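Local coordinates for exotoxin type A (Streptococcus pyogenes phage T12, PDB 1FNU), which probably acts as a pyrogenic superantigen toxin of a family whose members activate T cells by bridging MHC class II molecules and T-cell receptors, at residues N109-P114 with N136-T141; K116-V121 with S130-T135; K16-I21 with D185-P190. One frame throughout, in Å; residues are numbered along the deposited sequence.

Interaction 1: N109-P114 with N136-T141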
loop_
_atom_site.group_PDB
_atom_site.type_symbol
_atom_site.label_atom_id
_atom_site.label_comp_id
_atom_site.label_asym_id
_atom_site.label_seq_id
_atom_site.Cartn_x
_atom_site.Cartn_y
_atom_site.Cartn_z
ATOM N N ASN A 109 17.268 -13.536 -32.007
ATOM C CA ASN A 109 15.818 -13.499 -32.148
ATOM C C ASN A 109 15.422 -12.314 -32.969
ATOM O O ASN A 109 14.245 -12.079 -33.187
ATOM C CB ASN A 109 15.135 -13.398 -30.806
ATOM C CG ASN A 109 13.670 -13.510 -30.931
ATOM O OD1 ASN A 109 13.162 -14.510 -31.450
ATOM N ND2 ASN A 109 12.955 -12.500 -30.467
ATOM N N HIS A 110 16.448 -11.602 -33.434
ATOM C CA HIS A 110 16.306 -10.411 -34.223
ATOM C C HIS A 110 16.177 -10.751 -35.736
ATOM O O HIS A 110 16.539 -11.849 -36.228
ATOM C CB HIS A 110 17.493 -9.477 -33.921
ATOM C CG HIS A 110 17.419 -8.130 -34.573
ATOM N ND1 HIS A 110 16.906 -7.015 -33.936
ATOM C CD2 HIS A 110 17.861 -7.698 -35.782
ATOM C CE1 HIS A 110 17.039 -5.958 -34.721
ATOM N NE2 HIS A 110 17.617 -6.345 -35.846
ATOM N N LEU A 111 15.604 -9.789 -36.442
ATOM C CA LEU A 111 15.319 -9.874 -37.862
ATOM C C LEU A 111 15.924 -8.674 -38.597
ATOM O O LEU A 111 15.755 -7.513 -38.143
ATOM C CB LEU A 111 13.800 -9.859 -38.076
ATOM C CG LEU A 111 12.909 -11.082 -37.890
ATOM C CD1 LEU A 111 11.448 -10.596 -37.893
ATOM C CD2 LEU A 111 13.204 -12.131 -38.953
ATOM N N GLU A 112 16.603 -8.936 -39.728
ATOM C CA GLU A 112 17.188 -7.823 -40.509
ATOM C C GLU A 112 16.124 -6.758 -40.826
ATOM O O GLU A 112 16.288 -5.575 -40.544
ATOM C CB GLU A 112 17.803 -8.313 -41.852
ATOM C CG GLU A 112 19.056 -9.245 -41.782
ATOM C CD GLU A 112 20.297 -8.679 -40.986
ATOM O OE1 GLU A 112 20.678 -7.491 -41.167
ATOM O OE2 GLU A 112 20.906 -9.461 -40.207
ATOM N N ILE A 113 15.026 -7.184 -41.432
ATOM C CA ILE A 113 13.977 -6.227 -41.784
ATOM C C ILE A 113 12.745 -6.561 -40.942
ATOM O O ILE A 113 12.406 -7.733 -40.798
ATOM C CB ILE A 113 13.529 -6.415 -43.247
ATOM C CG1 ILE A 113 14.711 -6.833 -44.121
ATOM C CG2 ILE A 113 12.881 -5.106 -43.751
ATOM C CD1 ILE A 113 14.296 -7.360 -45.527
ATOM N N PRO A 114 12.033 -5.547 -40.418
ATOM C CA PRO A 114 10.828 -5.795 -39.607
ATOM C C PRO A 114 9.827 -6.730 -40.314
ATOM O O PRO A 114 9.610 -6.606 -41.518
ATOM C CB PRO A 114 10.259 -4.376 -39.421
ATOM C CG PRO A 114 11.481 -3.550 -39.283
ATOM C CD PRO A 114 12.311 -4.097 -40.484
ATOM N N ASN A 136 10.492 -6.516 -34.795
ATOM C CA ASN A 136 11.882 -6.830 -35.120
ATOM C C ASN A 136 12.243 -8.216 -34.583
ATOM O O ASN A 136 13.356 -8.680 -34.796
ATOM C CB ASN A 136 12.848 -5.815 -34.485
ATOM C CG ASN A 136 12.566 -4.351 -34.894
ATOM O OD1 ASN A 136 12.326 -4.047 -36.057
ATOM N ND2 ASN A 136 12.631 -3.443 -33.929
ATOM N N LYS A 137 11.308 -8.880 -33.919
ATOM C CA LYS A 137 11.540 -10.209 -33.351
ATOM C C LYS A 137 10.967 -11.416 -34.089
ATOM O O LYS A 137 9.828 -11.407 -34.588
ATOM C CB LYS A 137 11.000 -10.273 -31.906
ATOM C CG LYS A 137 11.605 -9.254 -30.927
ATOM C CD LYS A 137 10.978 -9.418 -29.492
ATOM C CE LYS A 137 11.429 -8.314 -28.555
ATOM N NZ LYS A 137 10.788 -7.003 -28.917
ATOM N N LYS A 138 11.758 -12.488 -34.117
ATOM C CA LYS A 138 11.355 -13.744 -34.738
ATOM C C LYS A 138 10.222 -14.342 -33.899
ATOM O O LYS A 138 9.187 -14.767 -34.430
ATOM C CB LYS A 138 12.547 -14.704 -34.788
ATOM C CG LYS A 138 13.731 -14.172 -35.699
ATOM C CD LYS A 138 15.019 -15.044 -35.562
ATOM C CE LYS A 138 16.232 -14.614 -36.409
ATOM N NZ LYS A 138 17.231 -15.750 -36.206
ATOM N N MET A 139 10.464 -14.417 -32.590
ATOM C CA MET A 139 9.467 -14.890 -31.650
ATOM C C MET A 139 9.103 -13.635 -30.807
ATOM O O MET A 139 9.927 -13.075 -30.030
ATOM C CB MET A 139 9.993 -16.034 -30.753
ATOM C CG MET A 139 10.312 -17.375 -31.423
ATOM S SD MET A 139 9.046 -18.354 -32.346
ATOM C CE MET A 139 7.704 -18.853 -31.233
ATOM N N VAL A 140 7.868 -13.191 -30.982
ATOM C CA VAL A 140 7.416 -11.973 -30.307
ATOM C C VAL A 140 6.319 -12.275 -29.326
ATOM O O VAL A 140 5.530 -13.199 -29.571
ATOM C CB VAL A 140 6.837 -11.052 -31.334
ATOM C CG1 VAL A 140 7.883 -10.736 -32.305
ATOM C CG2 VAL A 140 5.770 -11.738 -32.085
ATOM N N THR A 141 6.240 -11.547 -28.216
ATOM C CA THR A 141 5.118 -11.852 -27.333
ATOM C C THR A 141 3.834 -11.333 -27.953
ATOM O O THR A 141 3.860 -10.411 -28.715
ATOM C CB THR A 141 5.221 -11.231 -25.891
ATOM O OG1 THR A 141 5.056 -9.821 -25.962
ATOM C CG2 THR A 141 6.581 -11.571 -25.243
#
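N109 grips the backbone of K138 and M139 with both its main chain and its side-chain amide. Its CG stands anti to the backbone N (chi1 -174°), and the amide beyond it faces M139. There OD1 accepts from M139 N at 2.9 Å, and ND2 donates to M139 O, close to the amide plane, at 3.1 Å. With its oxygen and its nitrogen both bonded to the M139 backbone, the amide is held in its rotation. The backbone O of N109 takes K138 N at 2.7 Å in a nearly straight bond. This is the tight end, and N109 is buried. The methylenes of K137 cross its ND2, with CB 3.3 Å from that nitrogen.

Toward L111 the contact slackens. L111 N reaches N136 O by a weak, bent bond, and L111 CG rests on K138 CG at 3.9 Å. The exposed H110 ring has N136 O at an oblique position beside it. The amine of K137 forms a salt bridge with E144, and that of K138 bonds to G108 O. H110 and K137 form a short antiparallel bridge where the strand entering the beta-grasp hairpin passes the lead into helix 142-157, close to strand 96-105 of the OB-fold domain.

Interaction 2: K116-V121 with S130-T135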
loop_
_atom_site.group_PDB
_atom_site.type_symbol
_atom_site.label_atom_id
_atom_site.label_comp_id
_atom_site.label_asym_id
_atom_site.label_seq_id
_atom_site.Cartn_x
_atom_site.Cartn_y
_atom_site.Cartn_z
ATOM N N LYS A 116 6.307 -7.614 -41.293
ATOM C CA LYS A 116 5.126 -6.792 -41.344
ATOM C C LYS A 116 3.962 -7.748 -41.179
ATOM O O LYS A 116 3.890 -8.779 -41.829
ATOM C CB LYS A 116 5.040 -5.976 -42.671
ATOM C CG LYS A 116 5.925 -4.680 -42.687
ATOM C CD LYS A 116 5.503 -3.554 -43.701
ATOM C CE LYS A 116 5.844 -3.868 -45.197
ATOM N NZ LYS A 116 5.218 -2.882 -46.213
ATOM N N ILE A 117 3.043 -7.439 -40.279
ATOM C CA ILE A 117 1.924 -8.351 -40.121
ATOM C C ILE A 117 0.621 -7.618 -40.393
ATOM O O ILE A 117 0.323 -6.568 -39.789
ATOM C CB ILE A 117 1.937 -8.974 -38.708
ATOM C CG1 ILE A 117 3.321 -9.614 -38.458
ATOM C CG2 ILE A 117 0.796 -9.945 -38.553
ATOM C CD1 ILE A 117 3.431 -10.258 -37.110
ATOM N N VAL A 118 -0.148 -8.143 -41.331
ATOM C CA VAL A 118 -1.424 -7.529 -41.683
ATOM C C VAL A 118 -2.489 -7.851 -40.634
ATOM O O VAL A 118 -2.661 -9.013 -40.238
ATOM C CB VAL A 118 -1.834 -7.973 -43.105
ATOM C CG1 VAL A 118 -3.336 -8.007 -43.258
ATOM C CG2 VAL A 118 -1.169 -7.010 -44.107
ATOM N N VAL A 119 -3.168 -6.804 -40.142
ATOM C CA VAL A 119 -4.183 -6.989 -39.104
ATOM C C VAL A 119 -5.574 -6.844 -39.668
ATOM O O VAL A 119 -5.921 -5.794 -40.168
ATOM C CB VAL A 119 -3.961 -5.967 -37.919
ATOM C CG1 VAL A 119 -5.052 -6.105 -36.888
ATOM C CG2 VAL A 119 -2.583 -6.190 -37.276
ATOM N N LYS A 120 -6.358 -7.911 -39.569
ATOM C CA LYS A 120 -7.715 -7.954 -40.071
ATOM C C LYS A 120 -8.746 -7.486 -39.085
ATOM O O LYS A 120 -9.012 -8.177 -38.117
ATOM C CB LYS A 120 -8.082 -9.364 -40.508
ATOM C CG LYS A 120 -7.588 -9.745 -41.940
ATOM C CD LYS A 120 -8.020 -11.190 -42.267
ATOM C CE LYS A 120 -7.041 -11.925 -43.210
ATOM N NZ LYS A 120 -7.070 -13.441 -42.923
ATOM N N VAL A 121 -9.356 -6.335 -39.356
ATOM C CA VAL A 121 -10.380 -5.840 -38.468
ATOM C C VAL A 121 -11.796 -5.959 -39.022
ATOM O O VAL A 121 -12.066 -5.540 -40.154
ATOM C CB VAL A 121 -10.148 -4.346 -38.109
ATOM C CG1 VAL A 121 -11.215 -3.891 -37.105
ATOM C CG2 VAL A 121 -8.742 -4.124 -37.515
ATOM N N SER A 130 -7.895 -3.092 -42.744
ATOM C CA SER A 130 -6.652 -3.775 -42.546
ATOM C C SER A 130 -5.617 -2.713 -42.421
ATOM O O SER A 130 -5.697 -1.687 -43.095
ATOM C CB SER A 130 -6.274 -4.662 -43.732
ATOM O OG SER A 130 -7.061 -5.820 -43.735
ATOM N N PHE A 131 -4.679 -2.953 -41.512
ATOM C CA PHE A 131 -3.524 -2.106 -41.315
ATOM C C PHE A 131 -2.406 -3.092 -40.951
ATOM O O PHE A 131 -2.641 -4.281 -40.693
ATOM C CB PHE A 131 -3.713 -1.053 -40.223
ATOM C CG PHE A 131 -4.040 -1.598 -38.863
ATOM C CD1 PHE A 131 -5.341 -1.976 -38.533
ATOM C CD2 PHE A 131 -3.042 -1.706 -37.897
ATOM C CE1 PHE A 131 -5.666 -2.454 -37.267
ATOM C CE2 PHE A 131 -3.358 -2.195 -36.599
ATOM C CZ PHE A 131 -4.655 -2.563 -36.289
ATOM N N ASP A 132 -1.194 -2.575 -40.988
ATOM C CA ASP A 132 0.007 -3.311 -40.689
ATOM C C ASP A 132 0.612 -2.896 -39.330
ATOM O O ASP A 132 0.576 -1.732 -38.964
ATOM C CB ASP A 132 1.116 -3.002 -41.731
ATOM C CG ASP A 132 0.755 -3.404 -43.153
ATOM O OD1 ASP A 132 0.562 -4.628 -43.404
ATOM O OD2 ASP A 132 0.688 -2.484 -44.018
ATOM N N ILE A 133 1.148 -3.875 -38.601
ATOM C CA ILE A 133 1.926 -3.579 -37.394
ATOM C C ILE A 133 3.257 -4.238 -37.830
ATOM O O ILE A 133 3.320 -4.894 -38.885
ATOM C CB ILE A 133 1.359 -4.196 -36.076
ATOM C CG1 ILE A 133 1.253 -5.705 -36.173
ATOM C CG2 ILE A 133 -0.011 -3.645 -35.806
ATOM C CD1 ILE A 133 1.019 -6.367 -34.833
ATOM N N GLU A 134 4.305 -4.041 -37.041
ATOM C CA GLU A 134 5.646 -4.539 -37.360
ATOM C C GLU A 134 6.369 -4.901 -36.106
ATOM O O GLU A 134 6.201 -4.218 -35.118
ATOM C CB GLU A 134 6.539 -3.447 -37.905
ATOM C CG GLU A 134 6.318 -2.883 -39.219
ATOM C CD GLU A 134 7.491 -1.942 -39.505
ATOM O OE1 GLU A 134 7.591 -0.878 -38.852
ATOM O OE2 GLU A 134 8.362 -2.298 -40.340
ATOM N N THR A 135 7.229 -5.909 -36.199
ATOM C CA THR A 135 8.084 -6.326 -35.093
ATOM C C THR A 135 9.472 -6.687 -35.633
ATOM O O THR A 135 9.600 -7.109 -36.786
ATOM C CB THR A 135 7.532 -7.544 -34.338
ATOM O OG1 THR A 135 8.463 -7.914 -33.337
ATOM C CG2 THR A 135 7.315 -8.766 -35.255
#
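V119 and F131 meet on the buried side of two antiparallel strands, V119 lying against one face of the ring. V119 CB sits over that face, 3.9 Å from the ring centroid and 14° off the normal, a CH-pi contact. From CB the branches part. CG1, anti to the backbone N (chi1 177°), touches F131 CZ at 3.6 Å. CG2 turns the other way and meets I133 CG2 at 3.9 Å, the two side chains crossing at about a right angle. F131 CG takes the crowded position between its backbone N and carbonyl carbon (chi1 58°), and the ring beyond it lies against V119. At the ring edge V121 CG2 lies 3.5 Å from CE1, near the ring plane.

The strands are arms of the beta hairpin 110-123/126-135 in the beta-grasp domain. Helix 142-157 packs on this buried face: V149 touches V119 and F131, L145 touches I133, and the F131 ring stacks with that of Y152. I117 also points to this side and packs on I214 of strand 212-219.

The backbone ladder has two hydrogen-bonded pairs. I117 and I133 exchange two good bonds. At the other pair V119 N donates to F131 O at 2.6 Å, almost in line with the carbonyl, but the return bond from F131 N to V119 O is weak at 3.4 Å.

The opposite face carries K116, V118, D132 and E134, all exposed. K116 and E134 lie side by side, CG to CG at 3.9 Å. K116 NZ stays 5.0 Å from D132 OD2, too far for contact, though the opposite charges may attract weakly.

Interaction 3: K16-I21 with D185-P190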
loop_
_atom_site.group_PDB
_atom_site.type_symbol
_atom_site.label_atom_id
_atom_site.label_comp_id
_atom_site.label_asym_id
_atom_site.label_seq_id
_atom_site.Cartn_x
_atom_site.Cartn_y
_atom_site.Cartn_z
ATOM N N LYS A 16 -16.392 1.508 -15.301
ATOM C CA LYS A 16 -16.165 2.741 -14.567
ATOM C C LYS A 16 -14.653 3.066 -14.738
ATOM O O LYS A 16 -13.765 2.235 -14.531
ATOM C CB LYS A 16 -16.589 2.544 -13.074
ATOM C CG LYS A 16 -15.913 3.434 -12.058
ATOM C CD LYS A 16 -16.829 3.850 -10.833
ATOM C CE LYS A 16 -17.503 2.742 -9.969
ATOM N NZ LYS A 16 -16.537 2.093 -8.868
ATOM N N ASN A 17 -14.363 4.271 -15.197
ATOM C CA ASN A 17 -12.980 4.680 -15.379
ATOM C C ASN A 17 -12.246 4.010 -16.543
ATOM O O ASN A 17 -11.094 3.531 -16.381
ATOM C CB ASN A 17 -12.143 4.483 -14.073
ATOM C CG ASN A 17 -12.562 5.465 -12.912
ATOM O OD1 ASN A 17 -12.891 6.656 -13.129
ATOM N ND2 ASN A 17 -12.520 4.959 -11.695
ATOM N N LEU A 18 -12.910 3.936 -17.694
ATOM C CA LEU A 18 -12.304 3.312 -18.837
ATOM C C LEU A 18 -11.076 4.080 -19.265
ATOM O O LEU A 18 -10.225 3.507 -19.934
ATOM C CB LEU A 18 -13.310 3.212 -20.007
ATOM C CG LEU A 18 -12.906 2.429 -21.251
ATOM C CD1 LEU A 18 -12.492 0.992 -20.919
ATOM C CD2 LEU A 18 -14.155 2.348 -22.199
ATOM N N GLN A 19 -10.978 5.361 -18.921
ATOM C CA GLN A 19 -9.825 6.140 -19.262
ATOM C C GLN A 19 -8.503 5.417 -18.826
ATOM O O GLN A 19 -7.478 5.621 -19.469
ATOM C CB GLN A 19 -9.879 7.556 -18.617
ATOM C CG GLN A 19 -9.632 7.506 -17.088
ATOM C CD GLN A 19 -10.938 7.448 -16.335
ATOM O OE1 GLN A 19 -11.996 7.167 -16.916
ATOM N NE2 GLN A 19 -10.887 7.723 -15.033
ATOM N N ASN A 20 -8.564 4.614 -17.747
ATOM C CA ASN A 20 -7.387 3.873 -17.223
ATOM C C ASN A 20 -6.906 2.747 -18.166
ATOM O O ASN A 20 -5.773 2.317 -18.025
ATOM C CB ASN A 20 -7.623 3.329 -15.776
ATOM C CG ASN A 20 -7.767 4.484 -14.763
ATOM O OD1 ASN A 20 -7.302 5.570 -15.035
ATOM N ND2 ASN A 20 -8.408 4.245 -13.630
ATOM N N ILE A 21 -7.757 2.307 -19.114
ATOM C CA ILE A 21 -7.328 1.351 -20.172
ATOM C C ILE A 21 -6.738 2.303 -21.247
ATOM O O ILE A 21 -5.658 2.067 -21.769
ATOM C CB ILE A 21 -8.503 0.571 -20.738
ATOM C CG1 ILE A 21 -9.137 -0.280 -19.646
ATOM C CG2 ILE A 21 -8.054 -0.335 -21.950
ATOM C CD1 ILE A 21 -8.199 -1.373 -19.038
ATOM N N ASP A 185 -9.704 -9.927 -24.357
ATOM C CA ASP A 185 -10.829 -8.977 -24.302
ATOM C C ASP A 185 -10.286 -7.524 -24.246
ATOM O O ASP A 185 -9.490 -7.202 -23.351
ATOM C CB ASP A 185 -11.651 -9.237 -23.052
ATOM C CG ASP A 185 -13.003 -8.662 -23.160
ATOM O OD1 ASP A 185 -13.080 -7.559 -23.777
ATOM O OD2 ASP A 185 -13.961 -9.280 -22.649
ATOM N N PHE A 186 -10.658 -6.668 -25.192
ATOM C CA PHE A 186 -10.202 -5.290 -25.161
ATOM C C PHE A 186 -10.734 -4.534 -23.945
ATOM O O PHE A 186 -10.226 -3.485 -23.615
ATOM C CB PHE A 186 -10.588 -4.497 -26.414
ATOM C CG PHE A 186 -9.769 -4.826 -27.668
ATOM C CD1 PHE A 186 -8.579 -5.531 -27.595
ATOM C CD2 PHE A 186 -10.144 -4.301 -28.901
ATOM C CE1 PHE A 186 -7.749 -5.715 -28.701
ATOM C CE2 PHE A 186 -9.309 -4.472 -30.059
ATOM C CZ PHE A 186 -8.096 -5.192 -29.942
ATOM N N PHE A 187 -11.751 -5.079 -23.291
ATOM C CA PHE A 187 -12.366 -4.400 -22.170
ATOM C C PHE A 187 -12.336 -5.170 -20.857
ATOM O O PHE A 187 -12.522 -6.379 -20.822
ATOM C CB PHE A 187 -13.832 -4.028 -22.537
ATOM C CG PHE A 187 -13.933 -3.114 -23.708
ATOM C CD1 PHE A 187 -13.464 -1.809 -23.635
ATOM C CD2 PHE A 187 -14.428 -3.555 -24.903
ATOM C CE1 PHE A 187 -13.468 -0.927 -24.768
ATOM C CE2 PHE A 187 -14.444 -2.680 -26.068
ATOM C CZ PHE A 187 -13.960 -1.381 -25.988
ATOM N N PRO A 188 -12.118 -4.443 -19.732
ATOM C CA PRO A 188 -12.059 -4.984 -18.385
ATOM C C PRO A 188 -13.461 -5.213 -17.809
ATOM O O PRO A 188 -14.454 -4.796 -18.416
ATOM C CB PRO A 188 -11.366 -3.841 -17.612
ATOM C CG PRO A 188 -12.041 -2.641 -18.187
ATOM C CD PRO A 188 -11.804 -2.991 -19.699
ATOM N N GLU A 189 -13.529 -5.830 -16.611
ATOM C CA GLU A 189 -14.797 -5.949 -15.889
ATOM C C GLU A 189 -15.169 -4.472 -15.478
ATOM O O GLU A 189 -14.314 -3.550 -15.538
ATOM C CB GLU A 189 -14.707 -6.870 -14.661
ATOM C CG GLU A 189 -13.627 -6.570 -13.710
ATOM C CD GLU A 189 -13.730 -7.404 -12.454
ATOM O OE1 GLU A 189 -14.395 -8.487 -12.455
ATOM O OE2 GLU A 189 -13.136 -6.943 -11.455
ATOM N N PRO A 190 -16.434 -4.235 -15.033
ATOM C CA PRO A 190 -16.876 -2.888 -14.672
ATOM C C PRO A 190 -16.032 -2.087 -13.693
ATOM O O PRO A 190 -15.676 -0.962 -13.983
ATOM C CB PRO A 190 -18.335 -3.145 -14.254
ATOM C CG PRO A 190 -18.726 -4.303 -15.109
ATOM C CD PRO A 190 -17.524 -5.184 -14.773
#
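A single straight backbone bond, from K16 to P190, is the polar link between two segments 164 residues apart in sequence. K16 N donates to P190 O at 2.9 Å, with an angle of 172° at the hydrogen. The segment 185-190 is an irregular loop of the beta-grasp domain, leaving strand 182-185 through an Asx turn in which D185 OD1 accepts from F187 N. The segment 16-21 leads into the N-terminal helix 19-26.

Beyond the K16 bond the contact is apolar and mostly buried. I21 and P188 reach toward each other tip to tip. I21 CG1 is 3.8 Å from P188 CD, and I21 CD1 touches the same ring. Y197 of helix 194-197 packs on both residues. The loop also meets other copies of the protein: E189 OE2 accepts a hydrogen bond from H44 ND1 of a second subunit, and K16 packs on N92 of a third. Within its own chain, F187 O bonds to H10 ND1, which fastens the loop to the N-terminal tail.

L18 completes the apolar part. Its CG is anti to the backbone N (chi1 -173°), and the CD1 methyl beyond meets the F187 ring at its edge, near the ring plane, 4.0 Å from CD1 of F187.

From the N terminus, the chain first enters interaction 3 at 16-21, just ahead of helix 19-26. That loop closes only at 185-190, so interactions 1 and 2 both nest inside it. The chain then passes through the strands of the OB-fold sheet, up to strand 96-105, and comes to 109-114. Interaction 1 then closes a loop of about twenty residues, and the hairpin of interaction 2 is nested within it. No loops cross. Interactions 1 and 2 share strand 110-123 and touch where P114 packs on E134. Interaction 3 lies about 30 Å from interaction 1, centre to centre, on the opposite side of the chain's centre. It ties the N-terminal region to the beta-grasp domain.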